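Long-range contact in putative prolyl-tRNA synthetase (Leishmania major, PDB 5XIL), which probably catalyses the ATP-dependent attachment of L-proline to tRNA(Pro), releasing AMP and diphosphate, for use in protein synthesis: residues Y116-H126 / F237-P248. Sequence-based numbering, arbitrary orientation. Where two conformers were deposited one is given.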
ATOM      1  N   TYR A 116      20.635 -10.869  -0.141  1.00 19.04           N
ATOM      2  CA  TYR A 116      21.837 -10.710   0.636  1.00 19.72           C
ATOM      3  C   TYR A 116      23.116 -10.542  -0.212  1.00 19.09           C
ATOM      4  O   TYR A 116      24.055  -9.848   0.226  1.00 19.10           O
ATOM      5  CB  TYR A 116      21.933 -11.796   1.693  1.00 20.61           C
ATOM      6  CG  TYR A 116      20.865 -11.680   2.803  1.00 20.99           C
ATOM      7  CD1 TYR A 116      19.924 -10.615   2.838  1.00 21.29           C
ATOM      8  CD2 TYR A 116      20.742 -12.667   3.786  1.00 22.15           C
ATOM      9  CE1 TYR A 116      18.950 -10.546   3.847  1.00 21.42           C
ATOM     10  CE2 TYR A 116      19.799 -12.567   4.827  1.00 22.73           C
ATOM     11  CZ  TYR A 116      18.885 -11.531   4.861  1.00 23.15           C
ATOM     12  OH  TYR A 116      17.897 -11.444   5.889  1.00 21.60           O
ATOM     13  N   PRO A 117      23.095 -11.031  -1.452  1.00 21.67           N
ATOM     14  CA  PRO A 117      24.212 -10.640  -2.349  1.00 23.08           C
ATOM     15  C   PRO A 117      24.213  -9.148  -2.593  1.00 24.54           C
ATOM     16  O   PRO A 117      25.284  -8.546  -2.700  1.00 22.63           O
ATOM     17  CB  PRO A 117      23.919 -11.423  -3.646  1.00 25.23           C
ATOM     18  CG  PRO A 117      23.180 -12.649  -3.180  1.00 23.43           C
ATOM     19  CD  PRO A 117      22.351 -12.196  -1.979  1.00 23.14           C
ATOM     20  N   TYR A 118      23.032  -8.521  -2.739  1.00 17.84           N
ATOM     21  CA  TYR A 118      23.001  -7.101  -2.891  1.00 18.81           C
ATOM     22  C   TYR A 118      23.434  -6.371  -1.647  1.00 16.92           C
ATOM     23  O   TYR A 118      24.086  -5.313  -1.759  1.00 18.08           O
ATOM     24  CB  TYR A 118      21.635  -6.589  -3.488  1.00 21.64           C
ATOM     25  CG  TYR A 118      21.547  -7.000  -4.925  1.00 24.96           C
ATOM     26  CD1 TYR A 118      21.146  -8.277  -5.279  1.00 30.25           C
ATOM     27  CD2 TYR A 118      21.991  -6.144  -5.933  1.00 28.56           C
ATOM     28  CE1 TYR A 118      21.168  -8.725  -6.609  1.00 34.00           C
ATOM     29  CE2 TYR A 118      21.986  -6.551  -7.275  1.00 36.91           C
ATOM     30  CZ  TYR A 118      21.575  -7.860  -7.614  1.00 39.60           C
ATOM     31  OH  TYR A 118      21.560  -8.295  -8.963  1.00 45.98           O
ATOM     32  N   TYR A 119      23.072  -6.880  -0.471  1.00 16.59           N
ATOM     33  CA  TYR A 119      23.510  -6.291   0.766  1.00 18.00           C
ATOM     34  C   TYR A 119      25.060  -6.254   0.768  1.00 18.36           C
ATOM     35  O   TYR A 119      25.677  -5.296   1.195  1.00 18.66           O
ATOM     36  CB  TYR A 119      22.986  -7.084   1.979  1.00 19.05           C
ATOM     37  CG  TYR A 119      21.564  -6.682   2.382  1.00 17.55           C
ATOM     38  CD1 TYR A 119      20.599  -6.407   1.401  1.00 19.87           C
ATOM     39  CD2 TYR A 119      21.183  -6.561   3.719  1.00 18.46           C
ATOM     40  CE1 TYR A 119      19.283  -6.053   1.762  1.00 18.61           C
ATOM     41  CE2 TYR A 119      19.852  -6.207   4.088  1.00 17.87           C
ATOM     42  CZ  TYR A 119      18.940  -5.944   3.090  1.00 17.14           C
ATOM     43  OH  TYR A 119      17.646  -5.548   3.339  1.00 17.62           O
ATOM     44  N   ALA A 120      25.664  -7.343   0.343  1.00 17.45           N
ATOM     45  CA  ALA A 120      27.143  -7.419   0.266  1.00 18.56           C
ATOM     46  C   ALA A 120      27.665  -6.316  -0.653  1.00 20.31           C
ATOM     47  O   ALA A 120      28.585  -5.624  -0.297  1.00 19.90           O
ATOM     48  CB  ALA A 120      27.592  -8.815  -0.211  1.00 20.08           C
ATOM     49  N   LYS A 121      27.009  -6.116  -1.788  1.00 20.47           N
ATOM     50  CA  LYS A 121      27.388  -5.111  -2.751  1.00 22.36           C
ATOM     51  C   LYS A 121      27.203  -3.676  -2.224  1.00 24.23           C
ATOM     52  O   LYS A 121      28.107  -2.845  -2.293  1.00 20.71           O
ATOM     53  CB  LYS A 121      26.617  -5.373  -4.048  1.00 25.35           C
ATOM     54  CG  LYS A 121      27.055  -4.458  -5.145  1.00 29.88           C
ATOM     55  CD  LYS A 121      26.137  -4.443  -6.334  1.00 33.18           C
ATOM     56  CE  LYS A 121      26.470  -3.234  -7.229  1.00 38.05           C
ATOM     57  NZ  LYS A 121      26.561  -3.677  -8.649  1.00 41.14           N
ATOM     58  N   TRP A 122      26.073  -3.412  -1.590  1.00 19.85           N
ATOM     59  CA  TRP A 122      25.758  -2.097  -1.124  1.00 22.44           C
ATOM     60  C   TRP A 122      26.521  -1.737   0.093  1.00 19.75           C
ATOM     61  O   TRP A 122      26.707  -0.587   0.355  1.00 20.73           O
ATOM     62  CB  TRP A 122      24.258  -1.974  -0.815  1.00 20.99           C
ATOM     63  CG  TRP A 122      23.398  -2.140  -2.035  1.00 20.77           C
ATOM     64  CD1 TRP A 122      23.697  -1.731  -3.292  1.00 21.24           C
ATOM     65  CD2 TRP A 122      22.046  -2.677  -2.089  1.00 22.25           C
ATOM     66  NE1 TRP A 122      22.649  -2.033  -4.149  1.00 24.72           N
ATOM     67  CE2 TRP A 122      21.618  -2.587  -3.426  1.00 22.44           C
ATOM     68  CE3 TRP A 122      21.182  -3.265  -1.134  1.00 22.17           C
ATOM     69  CZ2 TRP A 122      20.330  -3.024  -3.847  1.00 22.95           C
ATOM     70  CZ3 TRP A 122      19.917  -3.715  -1.556  1.00 20.40           C
ATOM     71  CH2 TRP A 122      19.502  -3.610  -2.882  1.00 23.09           C
ATOM     72  N   ILE A 123      26.977  -2.704   0.874  1.00 21.75           N
ATOM     73  CA  ILE A 123      27.683  -2.315   2.089  1.00 20.30           C
ATOM     74  C   ILE A 123      29.189  -2.301   1.751  1.00 26.02           C
ATOM     75  O   ILE A 123      29.864  -3.317   1.840  1.00 23.61           O
ATOM     76  CB  ILE A 123      27.373  -3.220   3.258  1.00 20.13           C
ATOM     77  CG1 ILE A 123      25.924  -3.083   3.704  1.00 18.96           C
ATOM     78  CG2 ILE A 123      28.288  -2.991   4.448  1.00 18.66           C
ATOM     79  CD1 ILE A 123      25.385  -4.313   4.445  1.00 19.41           C
ATOM     80  N   ARG A 124      29.675  -1.115   1.404  1.00 27.30           N
ATOM     81  CA  ARG A 124      31.058  -0.912   0.960  1.00 29.67           C
ATOM     82  C   ARG A 124      31.912  -0.487   2.092  1.00 26.99           C
ATOM     83  O   ARG A 124      33.098  -0.711   2.043  1.00 30.55           O
ATOM     84  CB  ARG A 124      31.132   0.140  -0.163  1.00 32.84           C
ATOM     85  CG  ARG A 124      30.436  -0.307  -1.444  1.00 37.55           C
ATOM     86  CD  ARG A 124      29.939   0.879  -2.268  1.00 40.40           C
ATOM     87  NE  ARG A 124      29.063   1.752  -1.480  1.00 46.94           N
ATOM     88  CZ  ARG A 124      28.628   2.960  -1.850  1.00 51.39           C
ATOM     89  NH1 ARG A 124      28.960   3.477  -3.040  1.00 60.03           N
ATOM     90  NH2 ARG A 124      27.845   3.661  -1.028  1.00 43.59           N
ATOM     91  N   SER A 125      31.319   0.110   3.126  1.00 24.58           N
ATOM     92  CA  SER A 125      32.040   0.552   4.306  1.00 23.07           C
ATOM     93  C   SER A 125      31.024   0.797   5.414  1.00 23.36           C
ATOM     94  O   SER A 125      29.804   0.710   5.171  1.00 24.25           O
ATOM     95  CB  SER A 125      32.794   1.855   3.985  1.00 25.68           C
ATOM     96  OG  SER A 125      31.912   2.989   4.018  1.00 24.30           O
ATOM     97  N   HIS A 126      31.492   1.130   6.588  1.00 22.62           N
ATOM     98  CA  HIS A 126      30.618   1.374   7.678  1.00 25.73           C
ATOM     99  C   HIS A 126      29.627   2.497   7.385  1.00 25.92           C
ATOM    100  O   HIS A 126      28.583   2.528   7.952  1.00 25.00           O
ATOM    101  CB  HIS A 126      31.404   1.759   8.904  1.00 29.06           C
ATOM    102  CG  HIS A 126      31.897   3.169   8.858  1.00 39.29           C
ATOM    103  ND1 HIS A 126      32.994   3.561   8.129  1.00 45.24           N
ATOM    104  CD2 HIS A 126      31.415   4.289   9.428  1.00 45.92           C
ATOM    105  CE1 HIS A 126      33.171   4.860   8.264  1.00 43.39           C
ATOM    106  NE2 HIS A 126      32.225   5.326   9.046  1.00 42.16           N
ATOM    107  N   PHE A 237      24.423 -14.718   8.527  1.00 22.77           N
ATOM    108  CA  PHE A 237      24.266 -14.524   7.115  1.00 21.98           C
ATOM    109  C   PHE A 237      25.328 -13.702   6.467  1.00 21.97           C
ATOM    110  O   PHE A 237      25.590 -13.866   5.286  1.00 21.19           O
ATOM    111  CB  PHE A 237      22.912 -13.923   6.791  1.00 24.76           C
ATOM    112  CG  PHE A 237      21.812 -14.942   6.826  1.00 26.56           C
ATOM    113  CD1 PHE A 237      21.660 -15.848   5.783  1.00 26.53           C
ATOM    114  CD2 PHE A 237      20.967 -15.055   7.926  1.00 29.79           C
ATOM    115  CE1 PHE A 237      20.644 -16.799   5.799  1.00 30.18           C
ATOM    116  CE2 PHE A 237      19.949 -15.995   7.928  1.00 29.08           C
ATOM    117  CZ  PHE A 237      19.779 -16.859   6.866  1.00 28.40           C
ATOM    118  N   GLY A 238      25.936 -12.824   7.236  1.00 23.60           N
ATOM    119  CA  GLY A 238      27.026 -12.019   6.713  1.00 25.10           C
ATOM    120  C   GLY A 238      28.186 -12.921   6.380  1.00 23.61           C
ATOM    121  O   GLY A 238      28.839 -12.732   5.400  1.00 25.51           O
ATOM    122  N   LYS A 239      28.409 -13.931   7.202  1.00 25.15           N
ATOM    123  CA  LYS A 239      29.425 -14.908   6.916  1.00 28.76           C
ATOM    124  C   LYS A 239      29.113 -15.702   5.665  1.00 31.43           C
ATOM    125  O   LYS A 239      29.959 -15.846   4.811  1.00 35.80           O
ATOM    126  CB  LYS A 239      29.569 -15.835   8.093  1.00 31.30           C
ATOM    127  CG  LYS A 239      30.008 -15.085   9.314  1.00 32.52           C
ATOM    128  CD  LYS A 239      29.941 -16.018  10.502  1.00 39.99           C
ATOM    129  CE  LYS A 239      30.250 -15.303  11.801  1.00 39.80           C
ATOM    130  NZ  LYS A 239      30.112 -16.318  12.881  1.00 42.62           N
ATOM    131  N   MET A 240      27.889 -16.173   5.517  1.00 32.54           N
ATOM    132  CA  MET A 240      27.514 -16.888   4.289  1.00 34.79           C
ATOM    133  C   MET A 240      27.702 -16.080   3.014  1.00 30.55           C
ATOM    134  O   MET A 240      28.112 -16.647   2.017  1.00 31.10           O
ATOM    135  CB  MET A 240      26.038 -17.334   4.312  1.00 39.84           C
ATOM    136  CG  MET A 240      25.627 -18.556   5.148  1.00 46.97           C
ATOM    137  SD  MET A 240      23.828 -18.901   4.951  1.00 49.26           S
ATOM    138  CE  MET A 240      23.697 -19.094   3.185  1.00 42.74           C
ATOM    139  N   PHE A 241      27.362 -14.779   3.035  1.00 23.92           N
ATOM    140  CA  PHE A 241      27.206 -13.956   1.839  1.00 24.29           C
ATOM    141  C   PHE A 241      28.316 -12.928   1.724  1.00 25.62           C
ATOM    142  O   PHE A 241      28.289 -12.077   0.872  1.00 24.18           O
ATOM    143  CB  PHE A 241      25.836 -13.255   1.840  1.00 22.88           C
ATOM    144  CG  PHE A 241      24.731 -14.182   1.511  1.00 24.42           C
ATOM    145  CD1 PHE A 241      24.431 -14.450   0.188  1.00 27.69           C
ATOM    146  CD2 PHE A 241      24.037 -14.852   2.512  1.00 25.40           C
ATOM    147  CE1 PHE A 241      23.406 -15.355  -0.149  1.00 30.14           C
ATOM    148  CE2 PHE A 241      23.021 -15.760   2.178  1.00 26.99           C
ATOM    149  CZ  PHE A 241      22.698 -16.000   0.849  1.00 26.97           C
ATOM    150  N   ASP A 242      29.329 -13.072   2.574  1.00 27.98           N
ATOM    151  CA  ASP A 242      30.487 -12.201   2.486  0.54 27.92           C
ATOM    152  C   ASP A 242      30.092 -10.708   2.567  1.00 26.94           C
ATOM    153  O   ASP A 242      30.545  -9.909   1.727  1.00 24.98           O
ATOM    154  CB  ASP A 242      31.254 -12.536   1.193  0.54 28.81           C
ATOM    155  CG  ASP A 242      31.871 -13.947   1.242  0.54 28.94           C
ATOM    156  OD1 ASP A 242      32.533 -14.266   2.254  0.54 28.33           O
ATOM    157  OD2 ASP A 242      31.693 -14.720   0.287  0.54 31.24           O
ATOM    158  N   ILE A 243      29.240 -10.394   3.535  1.00 21.14           N
ATOM    159  CA  ILE A 243      28.859  -9.038   3.902  1.00 20.71           C
ATOM    160  C   ILE A 243      29.853  -8.638   4.988  1.00 20.50           C
ATOM    161  O   ILE A 243      29.996  -9.316   6.009  1.00 18.85           O
ATOM    162  CB  ILE A 243      27.432  -8.967   4.417  1.00 18.62           C
ATOM    163  CG1 ILE A 243      26.471  -9.573   3.383  1.00 18.74           C
ATOM    164  CG2 ILE A 243      27.015  -7.486   4.661  1.00 19.00           C
ATOM    165  CD1 ILE A 243      25.042  -9.858   3.909  1.00 17.03           C
ATOM    166  N   ARG A 244      30.604  -7.570   4.713  1.00 21.70           N
ATOM    167  CA  ARG A 244      31.716  -7.178   5.551  1.00 22.00           C
ATOM    168  C   ARG A 244      31.995  -5.706   5.369  1.00 20.54           C
ATOM    169  O   ARG A 244      31.686  -5.165   4.345  1.00 17.32           O
ATOM    170  CB  ARG A 244      32.961  -7.968   5.127  1.00 29.65           C
ATOM    171  CG  ARG A 244      33.089  -7.999   3.582  1.00 36.25           C
ATOM    172  CD  ARG A 244      34.338  -8.691   3.071  1.00 45.68           C
ATOM    173  NE  ARG A 244      35.504  -7.917   3.503  1.00 53.82           N
ATOM    174  CZ  ARG A 244      36.769  -8.178   3.192  1.00 54.86           C
ATOM    175  NH1 ARG A 244      37.081  -9.209   2.419  1.00 58.21           N
ATOM    176  NH2 ARG A 244      37.718  -7.384   3.653  1.00 54.02           N
ATOM    177  N   PHE A 245      32.598  -5.088   6.374  1.00 17.82           N
ATOM    178  CA  PHE A 245      33.131  -3.764   6.229  1.00 20.73           C
ATOM    179  C   PHE A 245      34.341  -3.601   7.166  1.00 20.18           C
ATOM    180  O   PHE A 245      34.455  -4.260   8.198  1.00 18.66           O
ATOM    181  CB  PHE A 245      32.033  -2.722   6.546  1.00 19.73           C
ATOM    182  CG  PHE A 245      31.534  -2.790   7.962  1.00 19.93           C
ATOM    183  CD1 PHE A 245      30.635  -3.793   8.359  1.00 19.36           C
ATOM    184  CD2 PHE A 245      31.962  -1.867   8.920  1.00 20.51           C
ATOM    185  CE1 PHE A 245      30.218  -3.867   9.674  1.00 19.94           C
ATOM    186  CE2 PHE A 245      31.531  -1.942  10.231  1.00 20.57           C
ATOM    187  CZ  PHE A 245      30.674  -2.970  10.612  1.00 20.98           C
ATOM    188  N   GLN A 246      35.231  -2.684   6.810  1.00 21.18           N
ATOM    189  CA  GLN A 246      36.382  -2.394   7.690  1.00 20.48           C
ATOM    190  C   GLN A 246      35.934  -1.645   8.915  1.00 20.07           C
ATOM    191  O   GLN A 246      35.069  -0.736   8.845  1.00 20.92           O
ATOM    192  CB  GLN A 246      37.450  -1.554   6.947  1.00 21.62           C
ATOM    193  CG  GLN A 246      38.121  -2.281   5.778  1.00 26.43           C
ATOM    194  CD  GLN A 246      38.636  -3.639   6.185  1.00 28.83           C
ATOM    195  OE1 GLN A 246      37.939  -4.633   6.033  1.00 27.05           O
ATOM    196  NE2 GLN A 246      39.841  -3.682   6.770  1.00 29.63           N
ATOM    197  N   ASP A 247      36.499  -2.020  10.051  1.00 18.96           N
ATOM    198  CA  ASP A 247      36.197  -1.367  11.274  1.00 23.06           C
ATOM    199  C   ASP A 247      36.657   0.096  11.149  1.00 21.89           C
ATOM    200  O   ASP A 247      37.812   0.321  10.855  1.00 22.29           O
ATOM    201  CB  ASP A 247      36.966  -2.029  12.378  1.00 23.21           C
ATOM    202  CG  ASP A 247      36.778  -1.359  13.696  1.00 27.15           C
ATOM    203  OD1 ASP A 247      36.314  -0.211  13.752  1.00 28.25           O
ATOM    204  OD2 ASP A 247      37.100  -2.016  14.670  1.00 25.53           O
ATOM    205  N   PRO A 248      35.747   1.072  11.275  1.00 26.08           N
ATOM    206  CA  PRO A 248      36.147   2.496  11.085  1.00 27.20           C
ATOM    207  C   PRO A 248      37.195   2.994  12.094  1.00 30.27           C
ATOM    208  O   PRO A 248      37.912   3.955  11.808  1.00 34.39           O
ATOM    209  CB  PRO A 248      34.842   3.251  11.294  1.00 28.84           C
ATOM    210  CG  PRO A 248      34.042   2.346  12.215  1.00 29.18           C
ATOM    211  CD  PRO A 248      34.334   0.957  11.668  1.00 27.81           C
TER
HETATM  212  O   HOH W   1      29.859  -6.152   2.200  1.00 21.59           O
HETATM  213  O   HOH W   2      34.930  -1.374   4.148  1.00 24.69           O
HETATM  214  O   HOH W   3      34.129   0.854   6.843  1.00 20.12           O
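Tyr116, Phe237 and Phe241 form an aromatic cluster where helix segments 116-122 and 237-241 cross at 85°, in the class II synthetase core domain. The Tyr116 ring turns its CD2/CE2 edge to the faces of both phenylalanines: its CE2 stands 3.7 Å from CG of Phe237, with the planes at 73°, while the pair with Phe241 is almost perpendicular, at 89°. The beta carbon also takes part: CB lies over the Phe241 face, 3.8 Å from the ring centroid, as a CH-pi contact. Tyrosine suits this buried place because its ring packs like phenylalanine while its OH is hydrogen-bonded to His162.

A Schellman motif at Asp242 turns the chain to run beside Ala120 and loop 123-126. There the small Ala120 admits the backbone closely, its CB 3.5 Å from Phe241 O. The two branches of Ile243 divide their work: CG2, anti to the backbone N, meets Ile123 CD1 at 3.6 Å, while CD1 reaches back to Tyr119 CB.

Farther on, waters join the backbones, one donating to Arg124 O and accepting from Gln246 N, another accepting from His126 N and donating to Gln246 O. Pro248 CB sits 3.7 Å from the centroid of the flat His126 ring, over its face. Phe245 and Asp247 pair antiparallel with strand 253-265, and the turn before them packs on helix 111-122, within the antiparallel-strand core of class II aminoacyl-tRNA synthetases.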